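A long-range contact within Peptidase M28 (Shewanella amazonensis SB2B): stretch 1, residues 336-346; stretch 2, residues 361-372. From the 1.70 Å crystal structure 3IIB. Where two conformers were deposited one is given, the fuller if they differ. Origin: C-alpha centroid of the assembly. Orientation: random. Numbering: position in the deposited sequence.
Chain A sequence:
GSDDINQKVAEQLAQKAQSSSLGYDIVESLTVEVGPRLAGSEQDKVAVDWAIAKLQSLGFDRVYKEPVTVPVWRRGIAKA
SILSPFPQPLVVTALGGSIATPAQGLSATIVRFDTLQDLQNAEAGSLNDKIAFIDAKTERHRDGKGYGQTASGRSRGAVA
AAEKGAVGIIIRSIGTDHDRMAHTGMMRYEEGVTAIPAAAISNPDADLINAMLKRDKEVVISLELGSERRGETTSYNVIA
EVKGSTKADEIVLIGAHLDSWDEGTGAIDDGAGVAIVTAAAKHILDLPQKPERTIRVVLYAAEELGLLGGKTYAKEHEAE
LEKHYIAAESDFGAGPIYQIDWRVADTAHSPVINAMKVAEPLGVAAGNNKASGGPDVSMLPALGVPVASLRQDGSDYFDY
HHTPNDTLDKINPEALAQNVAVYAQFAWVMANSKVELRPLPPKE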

ATOM      1  N   PRO A 336       6.876   3.453  19.981  1.00  5.01           N
ATOM      2  CA  PRO A 336       7.515   3.654  21.283  1.00  6.45           C
ATOM      3  C   PRO A 336       6.915   2.768  22.375  1.00  6.88           C
ATOM      4  O   PRO A 336       5.715   2.401  22.338  1.00  6.90           O
ATOM      5  CB  PRO A 336       7.264   5.145  21.595  1.00  9.05           C
ATOM      6  CG  PRO A 336       6.234   5.565  20.658  1.00 12.01           C
ATOM      7  CD  PRO A 336       6.132   4.626  19.523  1.00  6.02           C
ATOM      8  N   ILE A 337       7.753   2.470  23.360  1.00  5.11           N
ATOM      9  CA  ILE A 337       7.364   1.770  24.559  1.00  5.75           C
ATOM     10  C   ILE A 337       6.599   2.703  25.491  1.00  6.55           C
ATOM     11  O   ILE A 337       7.049   3.817  25.778  1.00  7.88           O
ATOM     12  CB  ILE A 337       8.602   1.158  25.282  1.00  3.71           C
ATOM     13  CG1 ILE A 337       9.192   0.092  24.379  1.00  5.31           C
ATOM     14  CG2 ILE A 337       8.191   0.539  26.639  1.00  6.64           C
ATOM     15  CD1 ILE A 337      10.616  -0.280  24.680  1.00  2.36           C
ATOM     16  N   TYR A 338       5.461   2.219  25.976  1.00  6.76           N
ATOM     17  CA  TYR A 338       4.584   2.995  26.897  1.00  6.76           C
ATOM     18  C   TYR A 338       4.386   2.368  28.287  1.00  6.10           C
ATOM     19  O   TYR A 338       3.849   3.019  29.182  1.00  5.07           O
ATOM     20  CB  TYR A 338       3.196   3.259  26.256  1.00  7.57           C
ATOM     21  CG  TYR A 338       2.410   1.995  25.946  1.00  7.92           C
ATOM     22  CD1 TYR A 338       1.567   1.420  26.887  1.00 11.36           C
ATOM     23  CD2 TYR A 338       2.528   1.364  24.710  1.00  7.79           C
ATOM     24  CE1 TYR A 338       0.857   0.236  26.592  1.00  8.82           C
ATOM     25  CE2 TYR A 338       1.813   0.228  24.402  1.00  9.96           C
ATOM     26  CZ  TYR A 338       1.003  -0.353  25.351  1.00 10.20           C
ATOM     27  OH  TYR A 338       0.316  -1.522  25.011  1.00 15.91           O
ATOM     28  N   GLN A 339       4.865   1.153  28.479  1.00  5.21           N
ATOM     29  CA  GLN A 339       4.662   0.427  29.738  1.00  3.03           C
ATOM     30  C   GLN A 339       5.643  -0.745  29.778  1.00  5.88           C
ATOM     31  O   GLN A 339       5.938  -1.363  28.732  1.00  4.96           O
ATOM     32  CB  GLN A 339       3.217  -0.086  29.823  1.00  5.76           C
ATOM     33  CG  GLN A 339       2.844  -0.723  31.164  1.00  5.50           C
ATOM     34  CD  GLN A 339       1.337  -0.886  31.277  1.00 20.41           C
ATOM     35  OE1 GLN A 339       0.607   0.051  30.974  1.00 19.01           O
ATOM     36  NE2 GLN A 339       0.866  -2.062  31.726  1.00 14.80           N
ATOM     37  N   ILE A 340       6.147  -1.050  30.980  1.00  5.54           N
ATOM     38  CA  ILE A 340       6.854  -2.310  31.190  1.00  5.13           C
ATOM     39  C   ILE A 340       6.073  -3.189  32.146  1.00  4.37           C
ATOM     40  O   ILE A 340       5.811  -2.820  33.280  1.00  6.45           O
ATOM     41  CB  ILE A 340       8.306  -2.116  31.674  1.00  5.31           C
ATOM     42  CG1 ILE A 340       9.092  -1.299  30.661  1.00  7.94           C
ATOM     43  CG2 ILE A 340       8.979  -3.528  31.978  1.00  7.39           C
ATOM     44  CD1 ILE A 340      10.493  -0.870  31.103  1.00  5.56           C
ATOM     45  N   ASP A 341       5.657  -4.351  31.640  1.00  3.60           N
ATOM     46  CA  ASP A 341       5.059  -5.381  32.453  1.00  4.19           C
ATOM     47  C   ASP A 341       6.126  -6.439  32.803  1.00  4.35           C
ATOM     48  O   ASP A 341       7.088  -6.654  32.039  1.00  6.29           O
ATOM     49  CB  ASP A 341       3.879  -6.023  31.723  1.00  5.00           C
ATOM     50  CG  ASP A 341       2.728  -5.091  31.514  1.00  6.76           C
ATOM     51  OD1 ASP A 341       2.446  -4.214  32.364  1.00  6.38           O
ATOM     52  OD2 ASP A 341       2.044  -5.242  30.468  1.00 10.21           O
ATOM     53  N   TRP A 342       5.909  -7.108  33.945  1.00  4.59           N
ATOM     54  CA  TRP A 342       6.894  -8.027  34.525  1.00  4.60           C
ATOM     55  C   TRP A 342       6.356  -9.415  34.689  1.00  5.17           C
ATOM     56  O   TRP A 342       5.150  -9.636  34.762  1.00  4.28           O
ATOM     57  CB  TRP A 342       7.369  -7.521  35.901  1.00  5.45           C
ATOM     58  CG  TRP A 342       7.933  -6.147  35.856  1.00  5.18           C
ATOM     59  CD1 TRP A 342       7.251  -4.967  36.049  1.00  4.41           C
ATOM     60  CD2 TRP A 342       9.275  -5.782  35.527  1.00  2.00           C
ATOM     61  NE1 TRP A 342       8.107  -3.904  35.910  1.00  4.79           N
ATOM     62  CE2 TRP A 342       9.350  -4.385  35.571  1.00  3.61           C
ATOM     63  CE3 TRP A 342      10.429  -6.495  35.224  1.00  3.99           C
ATOM     64  CZ2 TRP A 342      10.518  -3.707  35.325  1.00  2.66           C
ATOM     65  CZ3 TRP A 342      11.593  -5.811  35.000  1.00  4.32           C
ATOM     66  CH2 TRP A 342      11.639  -4.453  35.038  1.00  2.98           C
ATOM     67  N   ARG A 343       7.292 -10.350  34.802  1.00  4.54           N
ATOM     68  CA  ARG A 343       7.007 -11.687  35.310  1.00  4.93           C
ATOM     69  C   ARG A 343       8.148 -12.022  36.236  1.00  4.96           C
ATOM     70  O   ARG A 343       9.154 -12.607  35.823  1.00  2.94           O
ATOM     71  CB  ARG A 343       6.904 -12.662  34.151  1.00  3.42           C
ATOM     72  CG  ARG A 343       6.375 -13.997  34.538  1.00  7.55           C
ATOM     73  CD  ARG A 343       4.887 -14.073  34.792  1.00 10.66           C
ATOM     74  NE  ARG A 343       4.548 -15.496  34.921  1.00 16.45           N
ATOM     75  CZ  ARG A 343       4.399 -16.161  36.073  1.00 22.18           C
ATOM     76  NH1 ARG A 343       4.495 -15.545  37.249  1.00 13.36           N
ATOM     77  NH2 ARG A 343       4.148 -17.480  36.063  1.00 28.65           N
ATOM     78  N   VAL A 344       8.012 -11.533  37.481  1.00  6.01           N
ATOM     79  CA  VAL A 344       9.007 -11.701  38.539  1.00  5.26           C
ATOM     80  C   VAL A 344       8.321 -12.189  39.840  1.00  6.51           C
ATOM     81  O   VAL A 344       7.086 -12.223  39.949  1.00  4.37           O
ATOM     82  CB  VAL A 344       9.764 -10.388  38.797  1.00  5.54           C
ATOM     83  CG1 VAL A 344      10.483  -9.885  37.501  1.00  5.70           C
ATOM     84  CG2 VAL A 344       8.786  -9.292  39.363  1.00  4.02           C
ATOM     85  N   ALA A 345       9.133 -12.514  40.847  1.00  5.65           N
ATOM     86  CA  ALA A 345       8.628 -12.808  42.166  1.00  6.30           C
ATOM     87  C   ALA A 345       7.688 -11.708  42.667  1.00  3.77           C
ATOM     88  O   ALA A 345       7.897 -10.509  42.412  1.00  2.90           O
ATOM     89  CB  ALA A 345       9.810 -13.010  43.158  1.00  4.74           C
ATOM     90  N   ASP A 346       6.680 -12.116  43.431  1.00  4.52           N
ATOM     91  CA  ASP A 346       5.781 -11.166  44.033  1.00  3.16           C
ATOM     92  C   ASP A 346       6.573 -10.088  44.802  1.00  6.24           C
ATOM     93  O   ASP A 346       6.236  -8.897  44.720  1.00  6.41           O
ATOM     94  CB  ASP A 346       4.778 -11.853  44.963  1.00  7.67           C
ATOM     95  CG  ASP A 346       3.699 -12.638  44.196  1.00 11.27           C
ATOM     96  OD1 ASP A 346       3.428 -12.288  43.018  1.00 12.68           O
ATOM     97  OD2 ASP A 346       3.147 -13.586  44.799  1.00 14.43           O
ATOM     98  N   PRO A 361      10.269   9.473  32.213  1.00  8.06           N
ATOM     99  CA  PRO A 361      10.435  10.614  31.298  1.00  8.72           C
ATOM    100  C   PRO A 361      10.476  10.299  29.805  1.00  8.99           C
ATOM    101  O   PRO A 361      10.315  11.215  28.993  1.00 10.53           O
ATOM    102  CB  PRO A 361      11.754  11.235  31.751  1.00 12.35           C
ATOM    103  CG  PRO A 361      11.887  10.815  33.175  1.00 12.55           C
ATOM    104  CD  PRO A 361      11.369   9.428  33.191  1.00 10.59           C
ATOM    105  N   LEU A 362      10.642   9.023  29.452  1.00  8.06           N
ATOM    106  CA  LEU A 362      10.618   8.576  28.060  1.00  8.70           C
ATOM    107  C   LEU A 362       9.227   8.118  27.682  1.00  5.31           C
ATOM    108  O   LEU A 362       8.989   7.677  26.550  1.00  8.93           O
ATOM    109  CB  LEU A 362      11.598   7.443  27.869  1.00  8.94           C
ATOM    110  CG  LEU A 362      13.060   7.731  28.175  1.00 13.84           C
ATOM    111  CD1 LEU A 362      13.915   6.426  28.222  1.00 12.38           C
ATOM    112  CD2 LEU A 362      13.608   8.722  27.125  1.00 18.30           C
ATOM    113  N   GLY A 363       8.315   8.206  28.649  1.00  8.94           N
ATOM    114  CA  GLY A 363       6.918   7.859  28.447  1.00  9.76           C
ATOM    115  C   GLY A 363       6.531   6.461  28.906  1.00  8.45           C
ATOM    116  O   GLY A 363       5.487   5.960  28.506  1.00  8.68           O
ATOM    117  N   VAL A 364       7.356   5.823  29.735  1.00  5.44           N
ATOM    118  CA  VAL A 364       7.143   4.429  30.127  1.00  4.85           C
ATOM    119  C   VAL A 364       6.538   4.311  31.522  1.00  7.15           C
ATOM    120  O   VAL A 364       7.161   4.735  32.520  1.00  6.29           O
ATOM    121  CB  VAL A 364       8.471   3.601  30.055  1.00  7.52           C
ATOM    122  CG1 VAL A 364       8.197   2.113  30.455  1.00  6.03           C
ATOM    123  CG2 VAL A 364       9.080   3.711  28.670  1.00  5.99           C
ATOM    124  N   ALA A 365       5.325   3.738  31.570  1.00  5.20           N
ATOM    125  CA  ALA A 365       4.525   3.615  32.802  1.00  7.51           C
ATOM    126  C   ALA A 365       4.836   2.312  33.515  1.00  5.54           C
ATOM    127  O   ALA A 365       5.318   1.351  32.903  1.00  6.45           O
ATOM    128  CB  ALA A 365       2.972   3.691  32.477  1.00  8.15           C
ATOM    129  N   ALA A 366       4.568   2.306  34.811  1.00  5.70           N
ATOM    130  CA  ALA A 366       4.596   1.098  35.635  1.00  4.16           C
ATOM    131  C   ALA A 366       3.587   0.080  35.111  1.00  5.78           C
ATOM    132  O   ALA A 366       2.484   0.428  34.651  1.00  7.75           O
ATOM    133  CB  ALA A 366       4.335   1.428  37.108  1.00  6.69           C
ATOM    134  N   GLY A 367       3.964  -1.178  35.202  1.00  5.09           N
ATOM    135  CA  GLY A 367       3.123  -2.268  34.754  1.00  5.15           C
ATOM    136  C   GLY A 367       2.844  -3.357  35.748  1.00  6.34           C
ATOM    137  O   GLY A 367       3.189  -3.286  36.941  1.00  7.39           O
ATOM    138  N   ASN A 368       2.183  -4.374  35.228  1.00  7.24           N
ATOM    139  CA  ASN A 368       1.705  -5.487  36.027  1.00  4.64           C
ATOM    140  C   ASN A 368       2.773  -6.561  36.221  1.00  5.73           C
ATOM    141  O   ASN A 368       3.941  -6.362  35.854  1.00  6.06           O
ATOM    142  CB  ASN A 368       0.399  -6.067  35.442  1.00  8.62           C
ATOM    143  CG  ASN A 368       0.575  -6.683  34.082  1.00  9.49           C
ATOM    144  OD1 ASN A 368       1.487  -7.451  33.829  1.00  8.61           O
ATOM    145  ND2 ASN A 368      -0.327  -6.335  33.167  1.00 17.23           N
ATOM    146  N   ASN A 369       2.383  -7.678  36.837  1.00  5.31           N
ATOM    147  CA  ASN A 369       3.324  -8.797  37.107  1.00  5.38           C
ATOM    148  C   ASN A 369       2.835 -10.098  36.492  1.00  5.18           C
ATOM    149  O   ASN A 369       2.992 -11.178  37.061  1.00  6.54           O
ATOM    150  CB  ASN A 369       3.593  -8.965  38.609  1.00  5.07           C
ATOM    151  CG  ASN A 369       4.868  -9.729  38.894  1.00  5.01           C
ATOM    152  OD1 ASN A 369       5.733  -9.882  38.014  1.00  3.06           O
ATOM    153  ND2 ASN A 369       4.983 -10.260  40.124  1.00  6.64           N
ATOM    154  N   LYS A 370       2.227  -9.961  35.320  1.00  7.70           N
ATOM    155  CA  LYS A 370       1.639 -11.096  34.561  1.00  7.80           C
ATOM    156  C   LYS A 370       2.142 -11.154  33.120  1.00  9.11           C
ATOM    157  O   LYS A 370       1.492 -11.741  32.256  1.00  8.26           O
ATOM    158  CB  LYS A 370       0.107 -10.983  34.591  1.00  9.33           C
ATOM    159  N   ALA A 371       3.299 -10.554  32.849  1.00  7.15           N
ATOM    160  CA  ALA A 371       3.851 -10.544  31.468  1.00  6.49           C
ATOM    161  C   ALA A 371       4.136 -11.932  30.915  1.00  6.81           C
ATOM    162  O   ALA A 371       4.671 -12.799  31.610  1.00  7.28           O
ATOM    163  CB  ALA A 371       5.130  -9.707  31.405  1.00  4.19           C
ATOM    164  N   SER A 372       3.827 -12.113  29.646  1.00  8.36           N
ATOM    165  CA  SER A 372       4.165 -13.334  28.936  0.60  8.30           C
ATOM    166  C   SER A 372       5.613 -13.333  28.455  1.00  8.74           C
ATOM    167  O   SER A 372       6.204 -14.388  28.295  1.00  9.16           O
ATOM    168  CB  SER A 372       3.235 -13.529  27.735  0.60  9.28           C
ATOM    169  OG  SER A 372       3.426 -12.534  26.745  0.60  6.46           O
TER
HETATM  170  O   HOH W   1       6.926  -1.355  35.299  1.00  5.93           O
HETATM  171  O   HOH W   2       1.171  -8.353  31.228  1.00 17.65           O
HETATM  172  O   HOH W   3       5.035 -12.952  38.096  1.00  7.26           O
HETATM  173  O   HOH W   4       4.348 -15.668  32.263  1.00 19.15           O
HETATM  174  O   HOH W   5       2.766  -9.845  41.989  1.00 12.61           O

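When a regular strand runs beside an irregular segment, the backbone donors and acceptors that a second strand would have paired must be satisfied in other ways. The contact between residues 336-346 and 361-372 of this peptidase, which buries 769 Å² counting both sides, illustrates the available substitutes: direct parallel pairing, side chains standing in for peptide groups, and water.

The ladder opens conventionally. Ala365 N donates to Tyr338 O (2.9 Å), and Ile340 N to Ala365 O (3.2 Å), so the peptide groups flanking Ala365 are both used and Gln339 lies opposite it in parallel register. On the side of the sheet where Ile340 lies, Val364 supplies the apolar packing: its CG1 meets Ile340 CG1 at 3.5 Å and its CG2 meets Ile337 CG2 at 3.9 Å, a good use of a branched residue in a buried position.

At Gly367 the regular pattern lapses. Gly367 N lies near Ile340 O but at a poor angle for bonding, and water 1 repairs the gap, donating to Ile340 O (2.7 Å) and accepting from Gly367 N (3.0 Å) and Trp342 NE1 (2.9 Å). The indole nitrogen of a largely buried ring is thereby satisfied as well. Glycine suits the site sterically, since a CB would fall 2.1 Å from Ile340 O and 2.2 Å from Asp341 OD1. That same Asp341 OD1 accepts from Asn368 N (2.9 Å) and, within its own strand, from Gln339 NE2 (2.7 Å); the carboxylate thus serves a backbone donor, while the extended glutamine reaches along the strand to brace it.

Backbone pairing then resumes: Trp342 N donates to Asn368 O (2.8 Å), and Ala371 N to Trp342 O (2.8 Å). Between these bonds the second stretch carries one residue more than regular parallel pairing would. Lys370 N, although close to Trp342 O, is instead bonded to Asn368 OD1 (3.0 Å), so the asparagine side chain satisfies a donor in the loop. The small CB of Ala371 points toward the strand and packs 3.7 Å from Asp341 O.

Asn369, which has the largest area covered here, best exemplifies the principle. Its amide imitates a peptide group, with OD1 accepting from Val344 N (2.9 Å) and ND2 donating to Val344 O (2.9 Å), while ND2 also donates to water 5 (2.9 Å). Water 3 extends the network, donating to Val344 O (2.9 Å) and Asn369 O (2.9 Å) and accepting from Arg343 NH1 (2.8 Å). Water 4 links Arg343 NE (2.7 Å) to Ala371 O (3.0 Å).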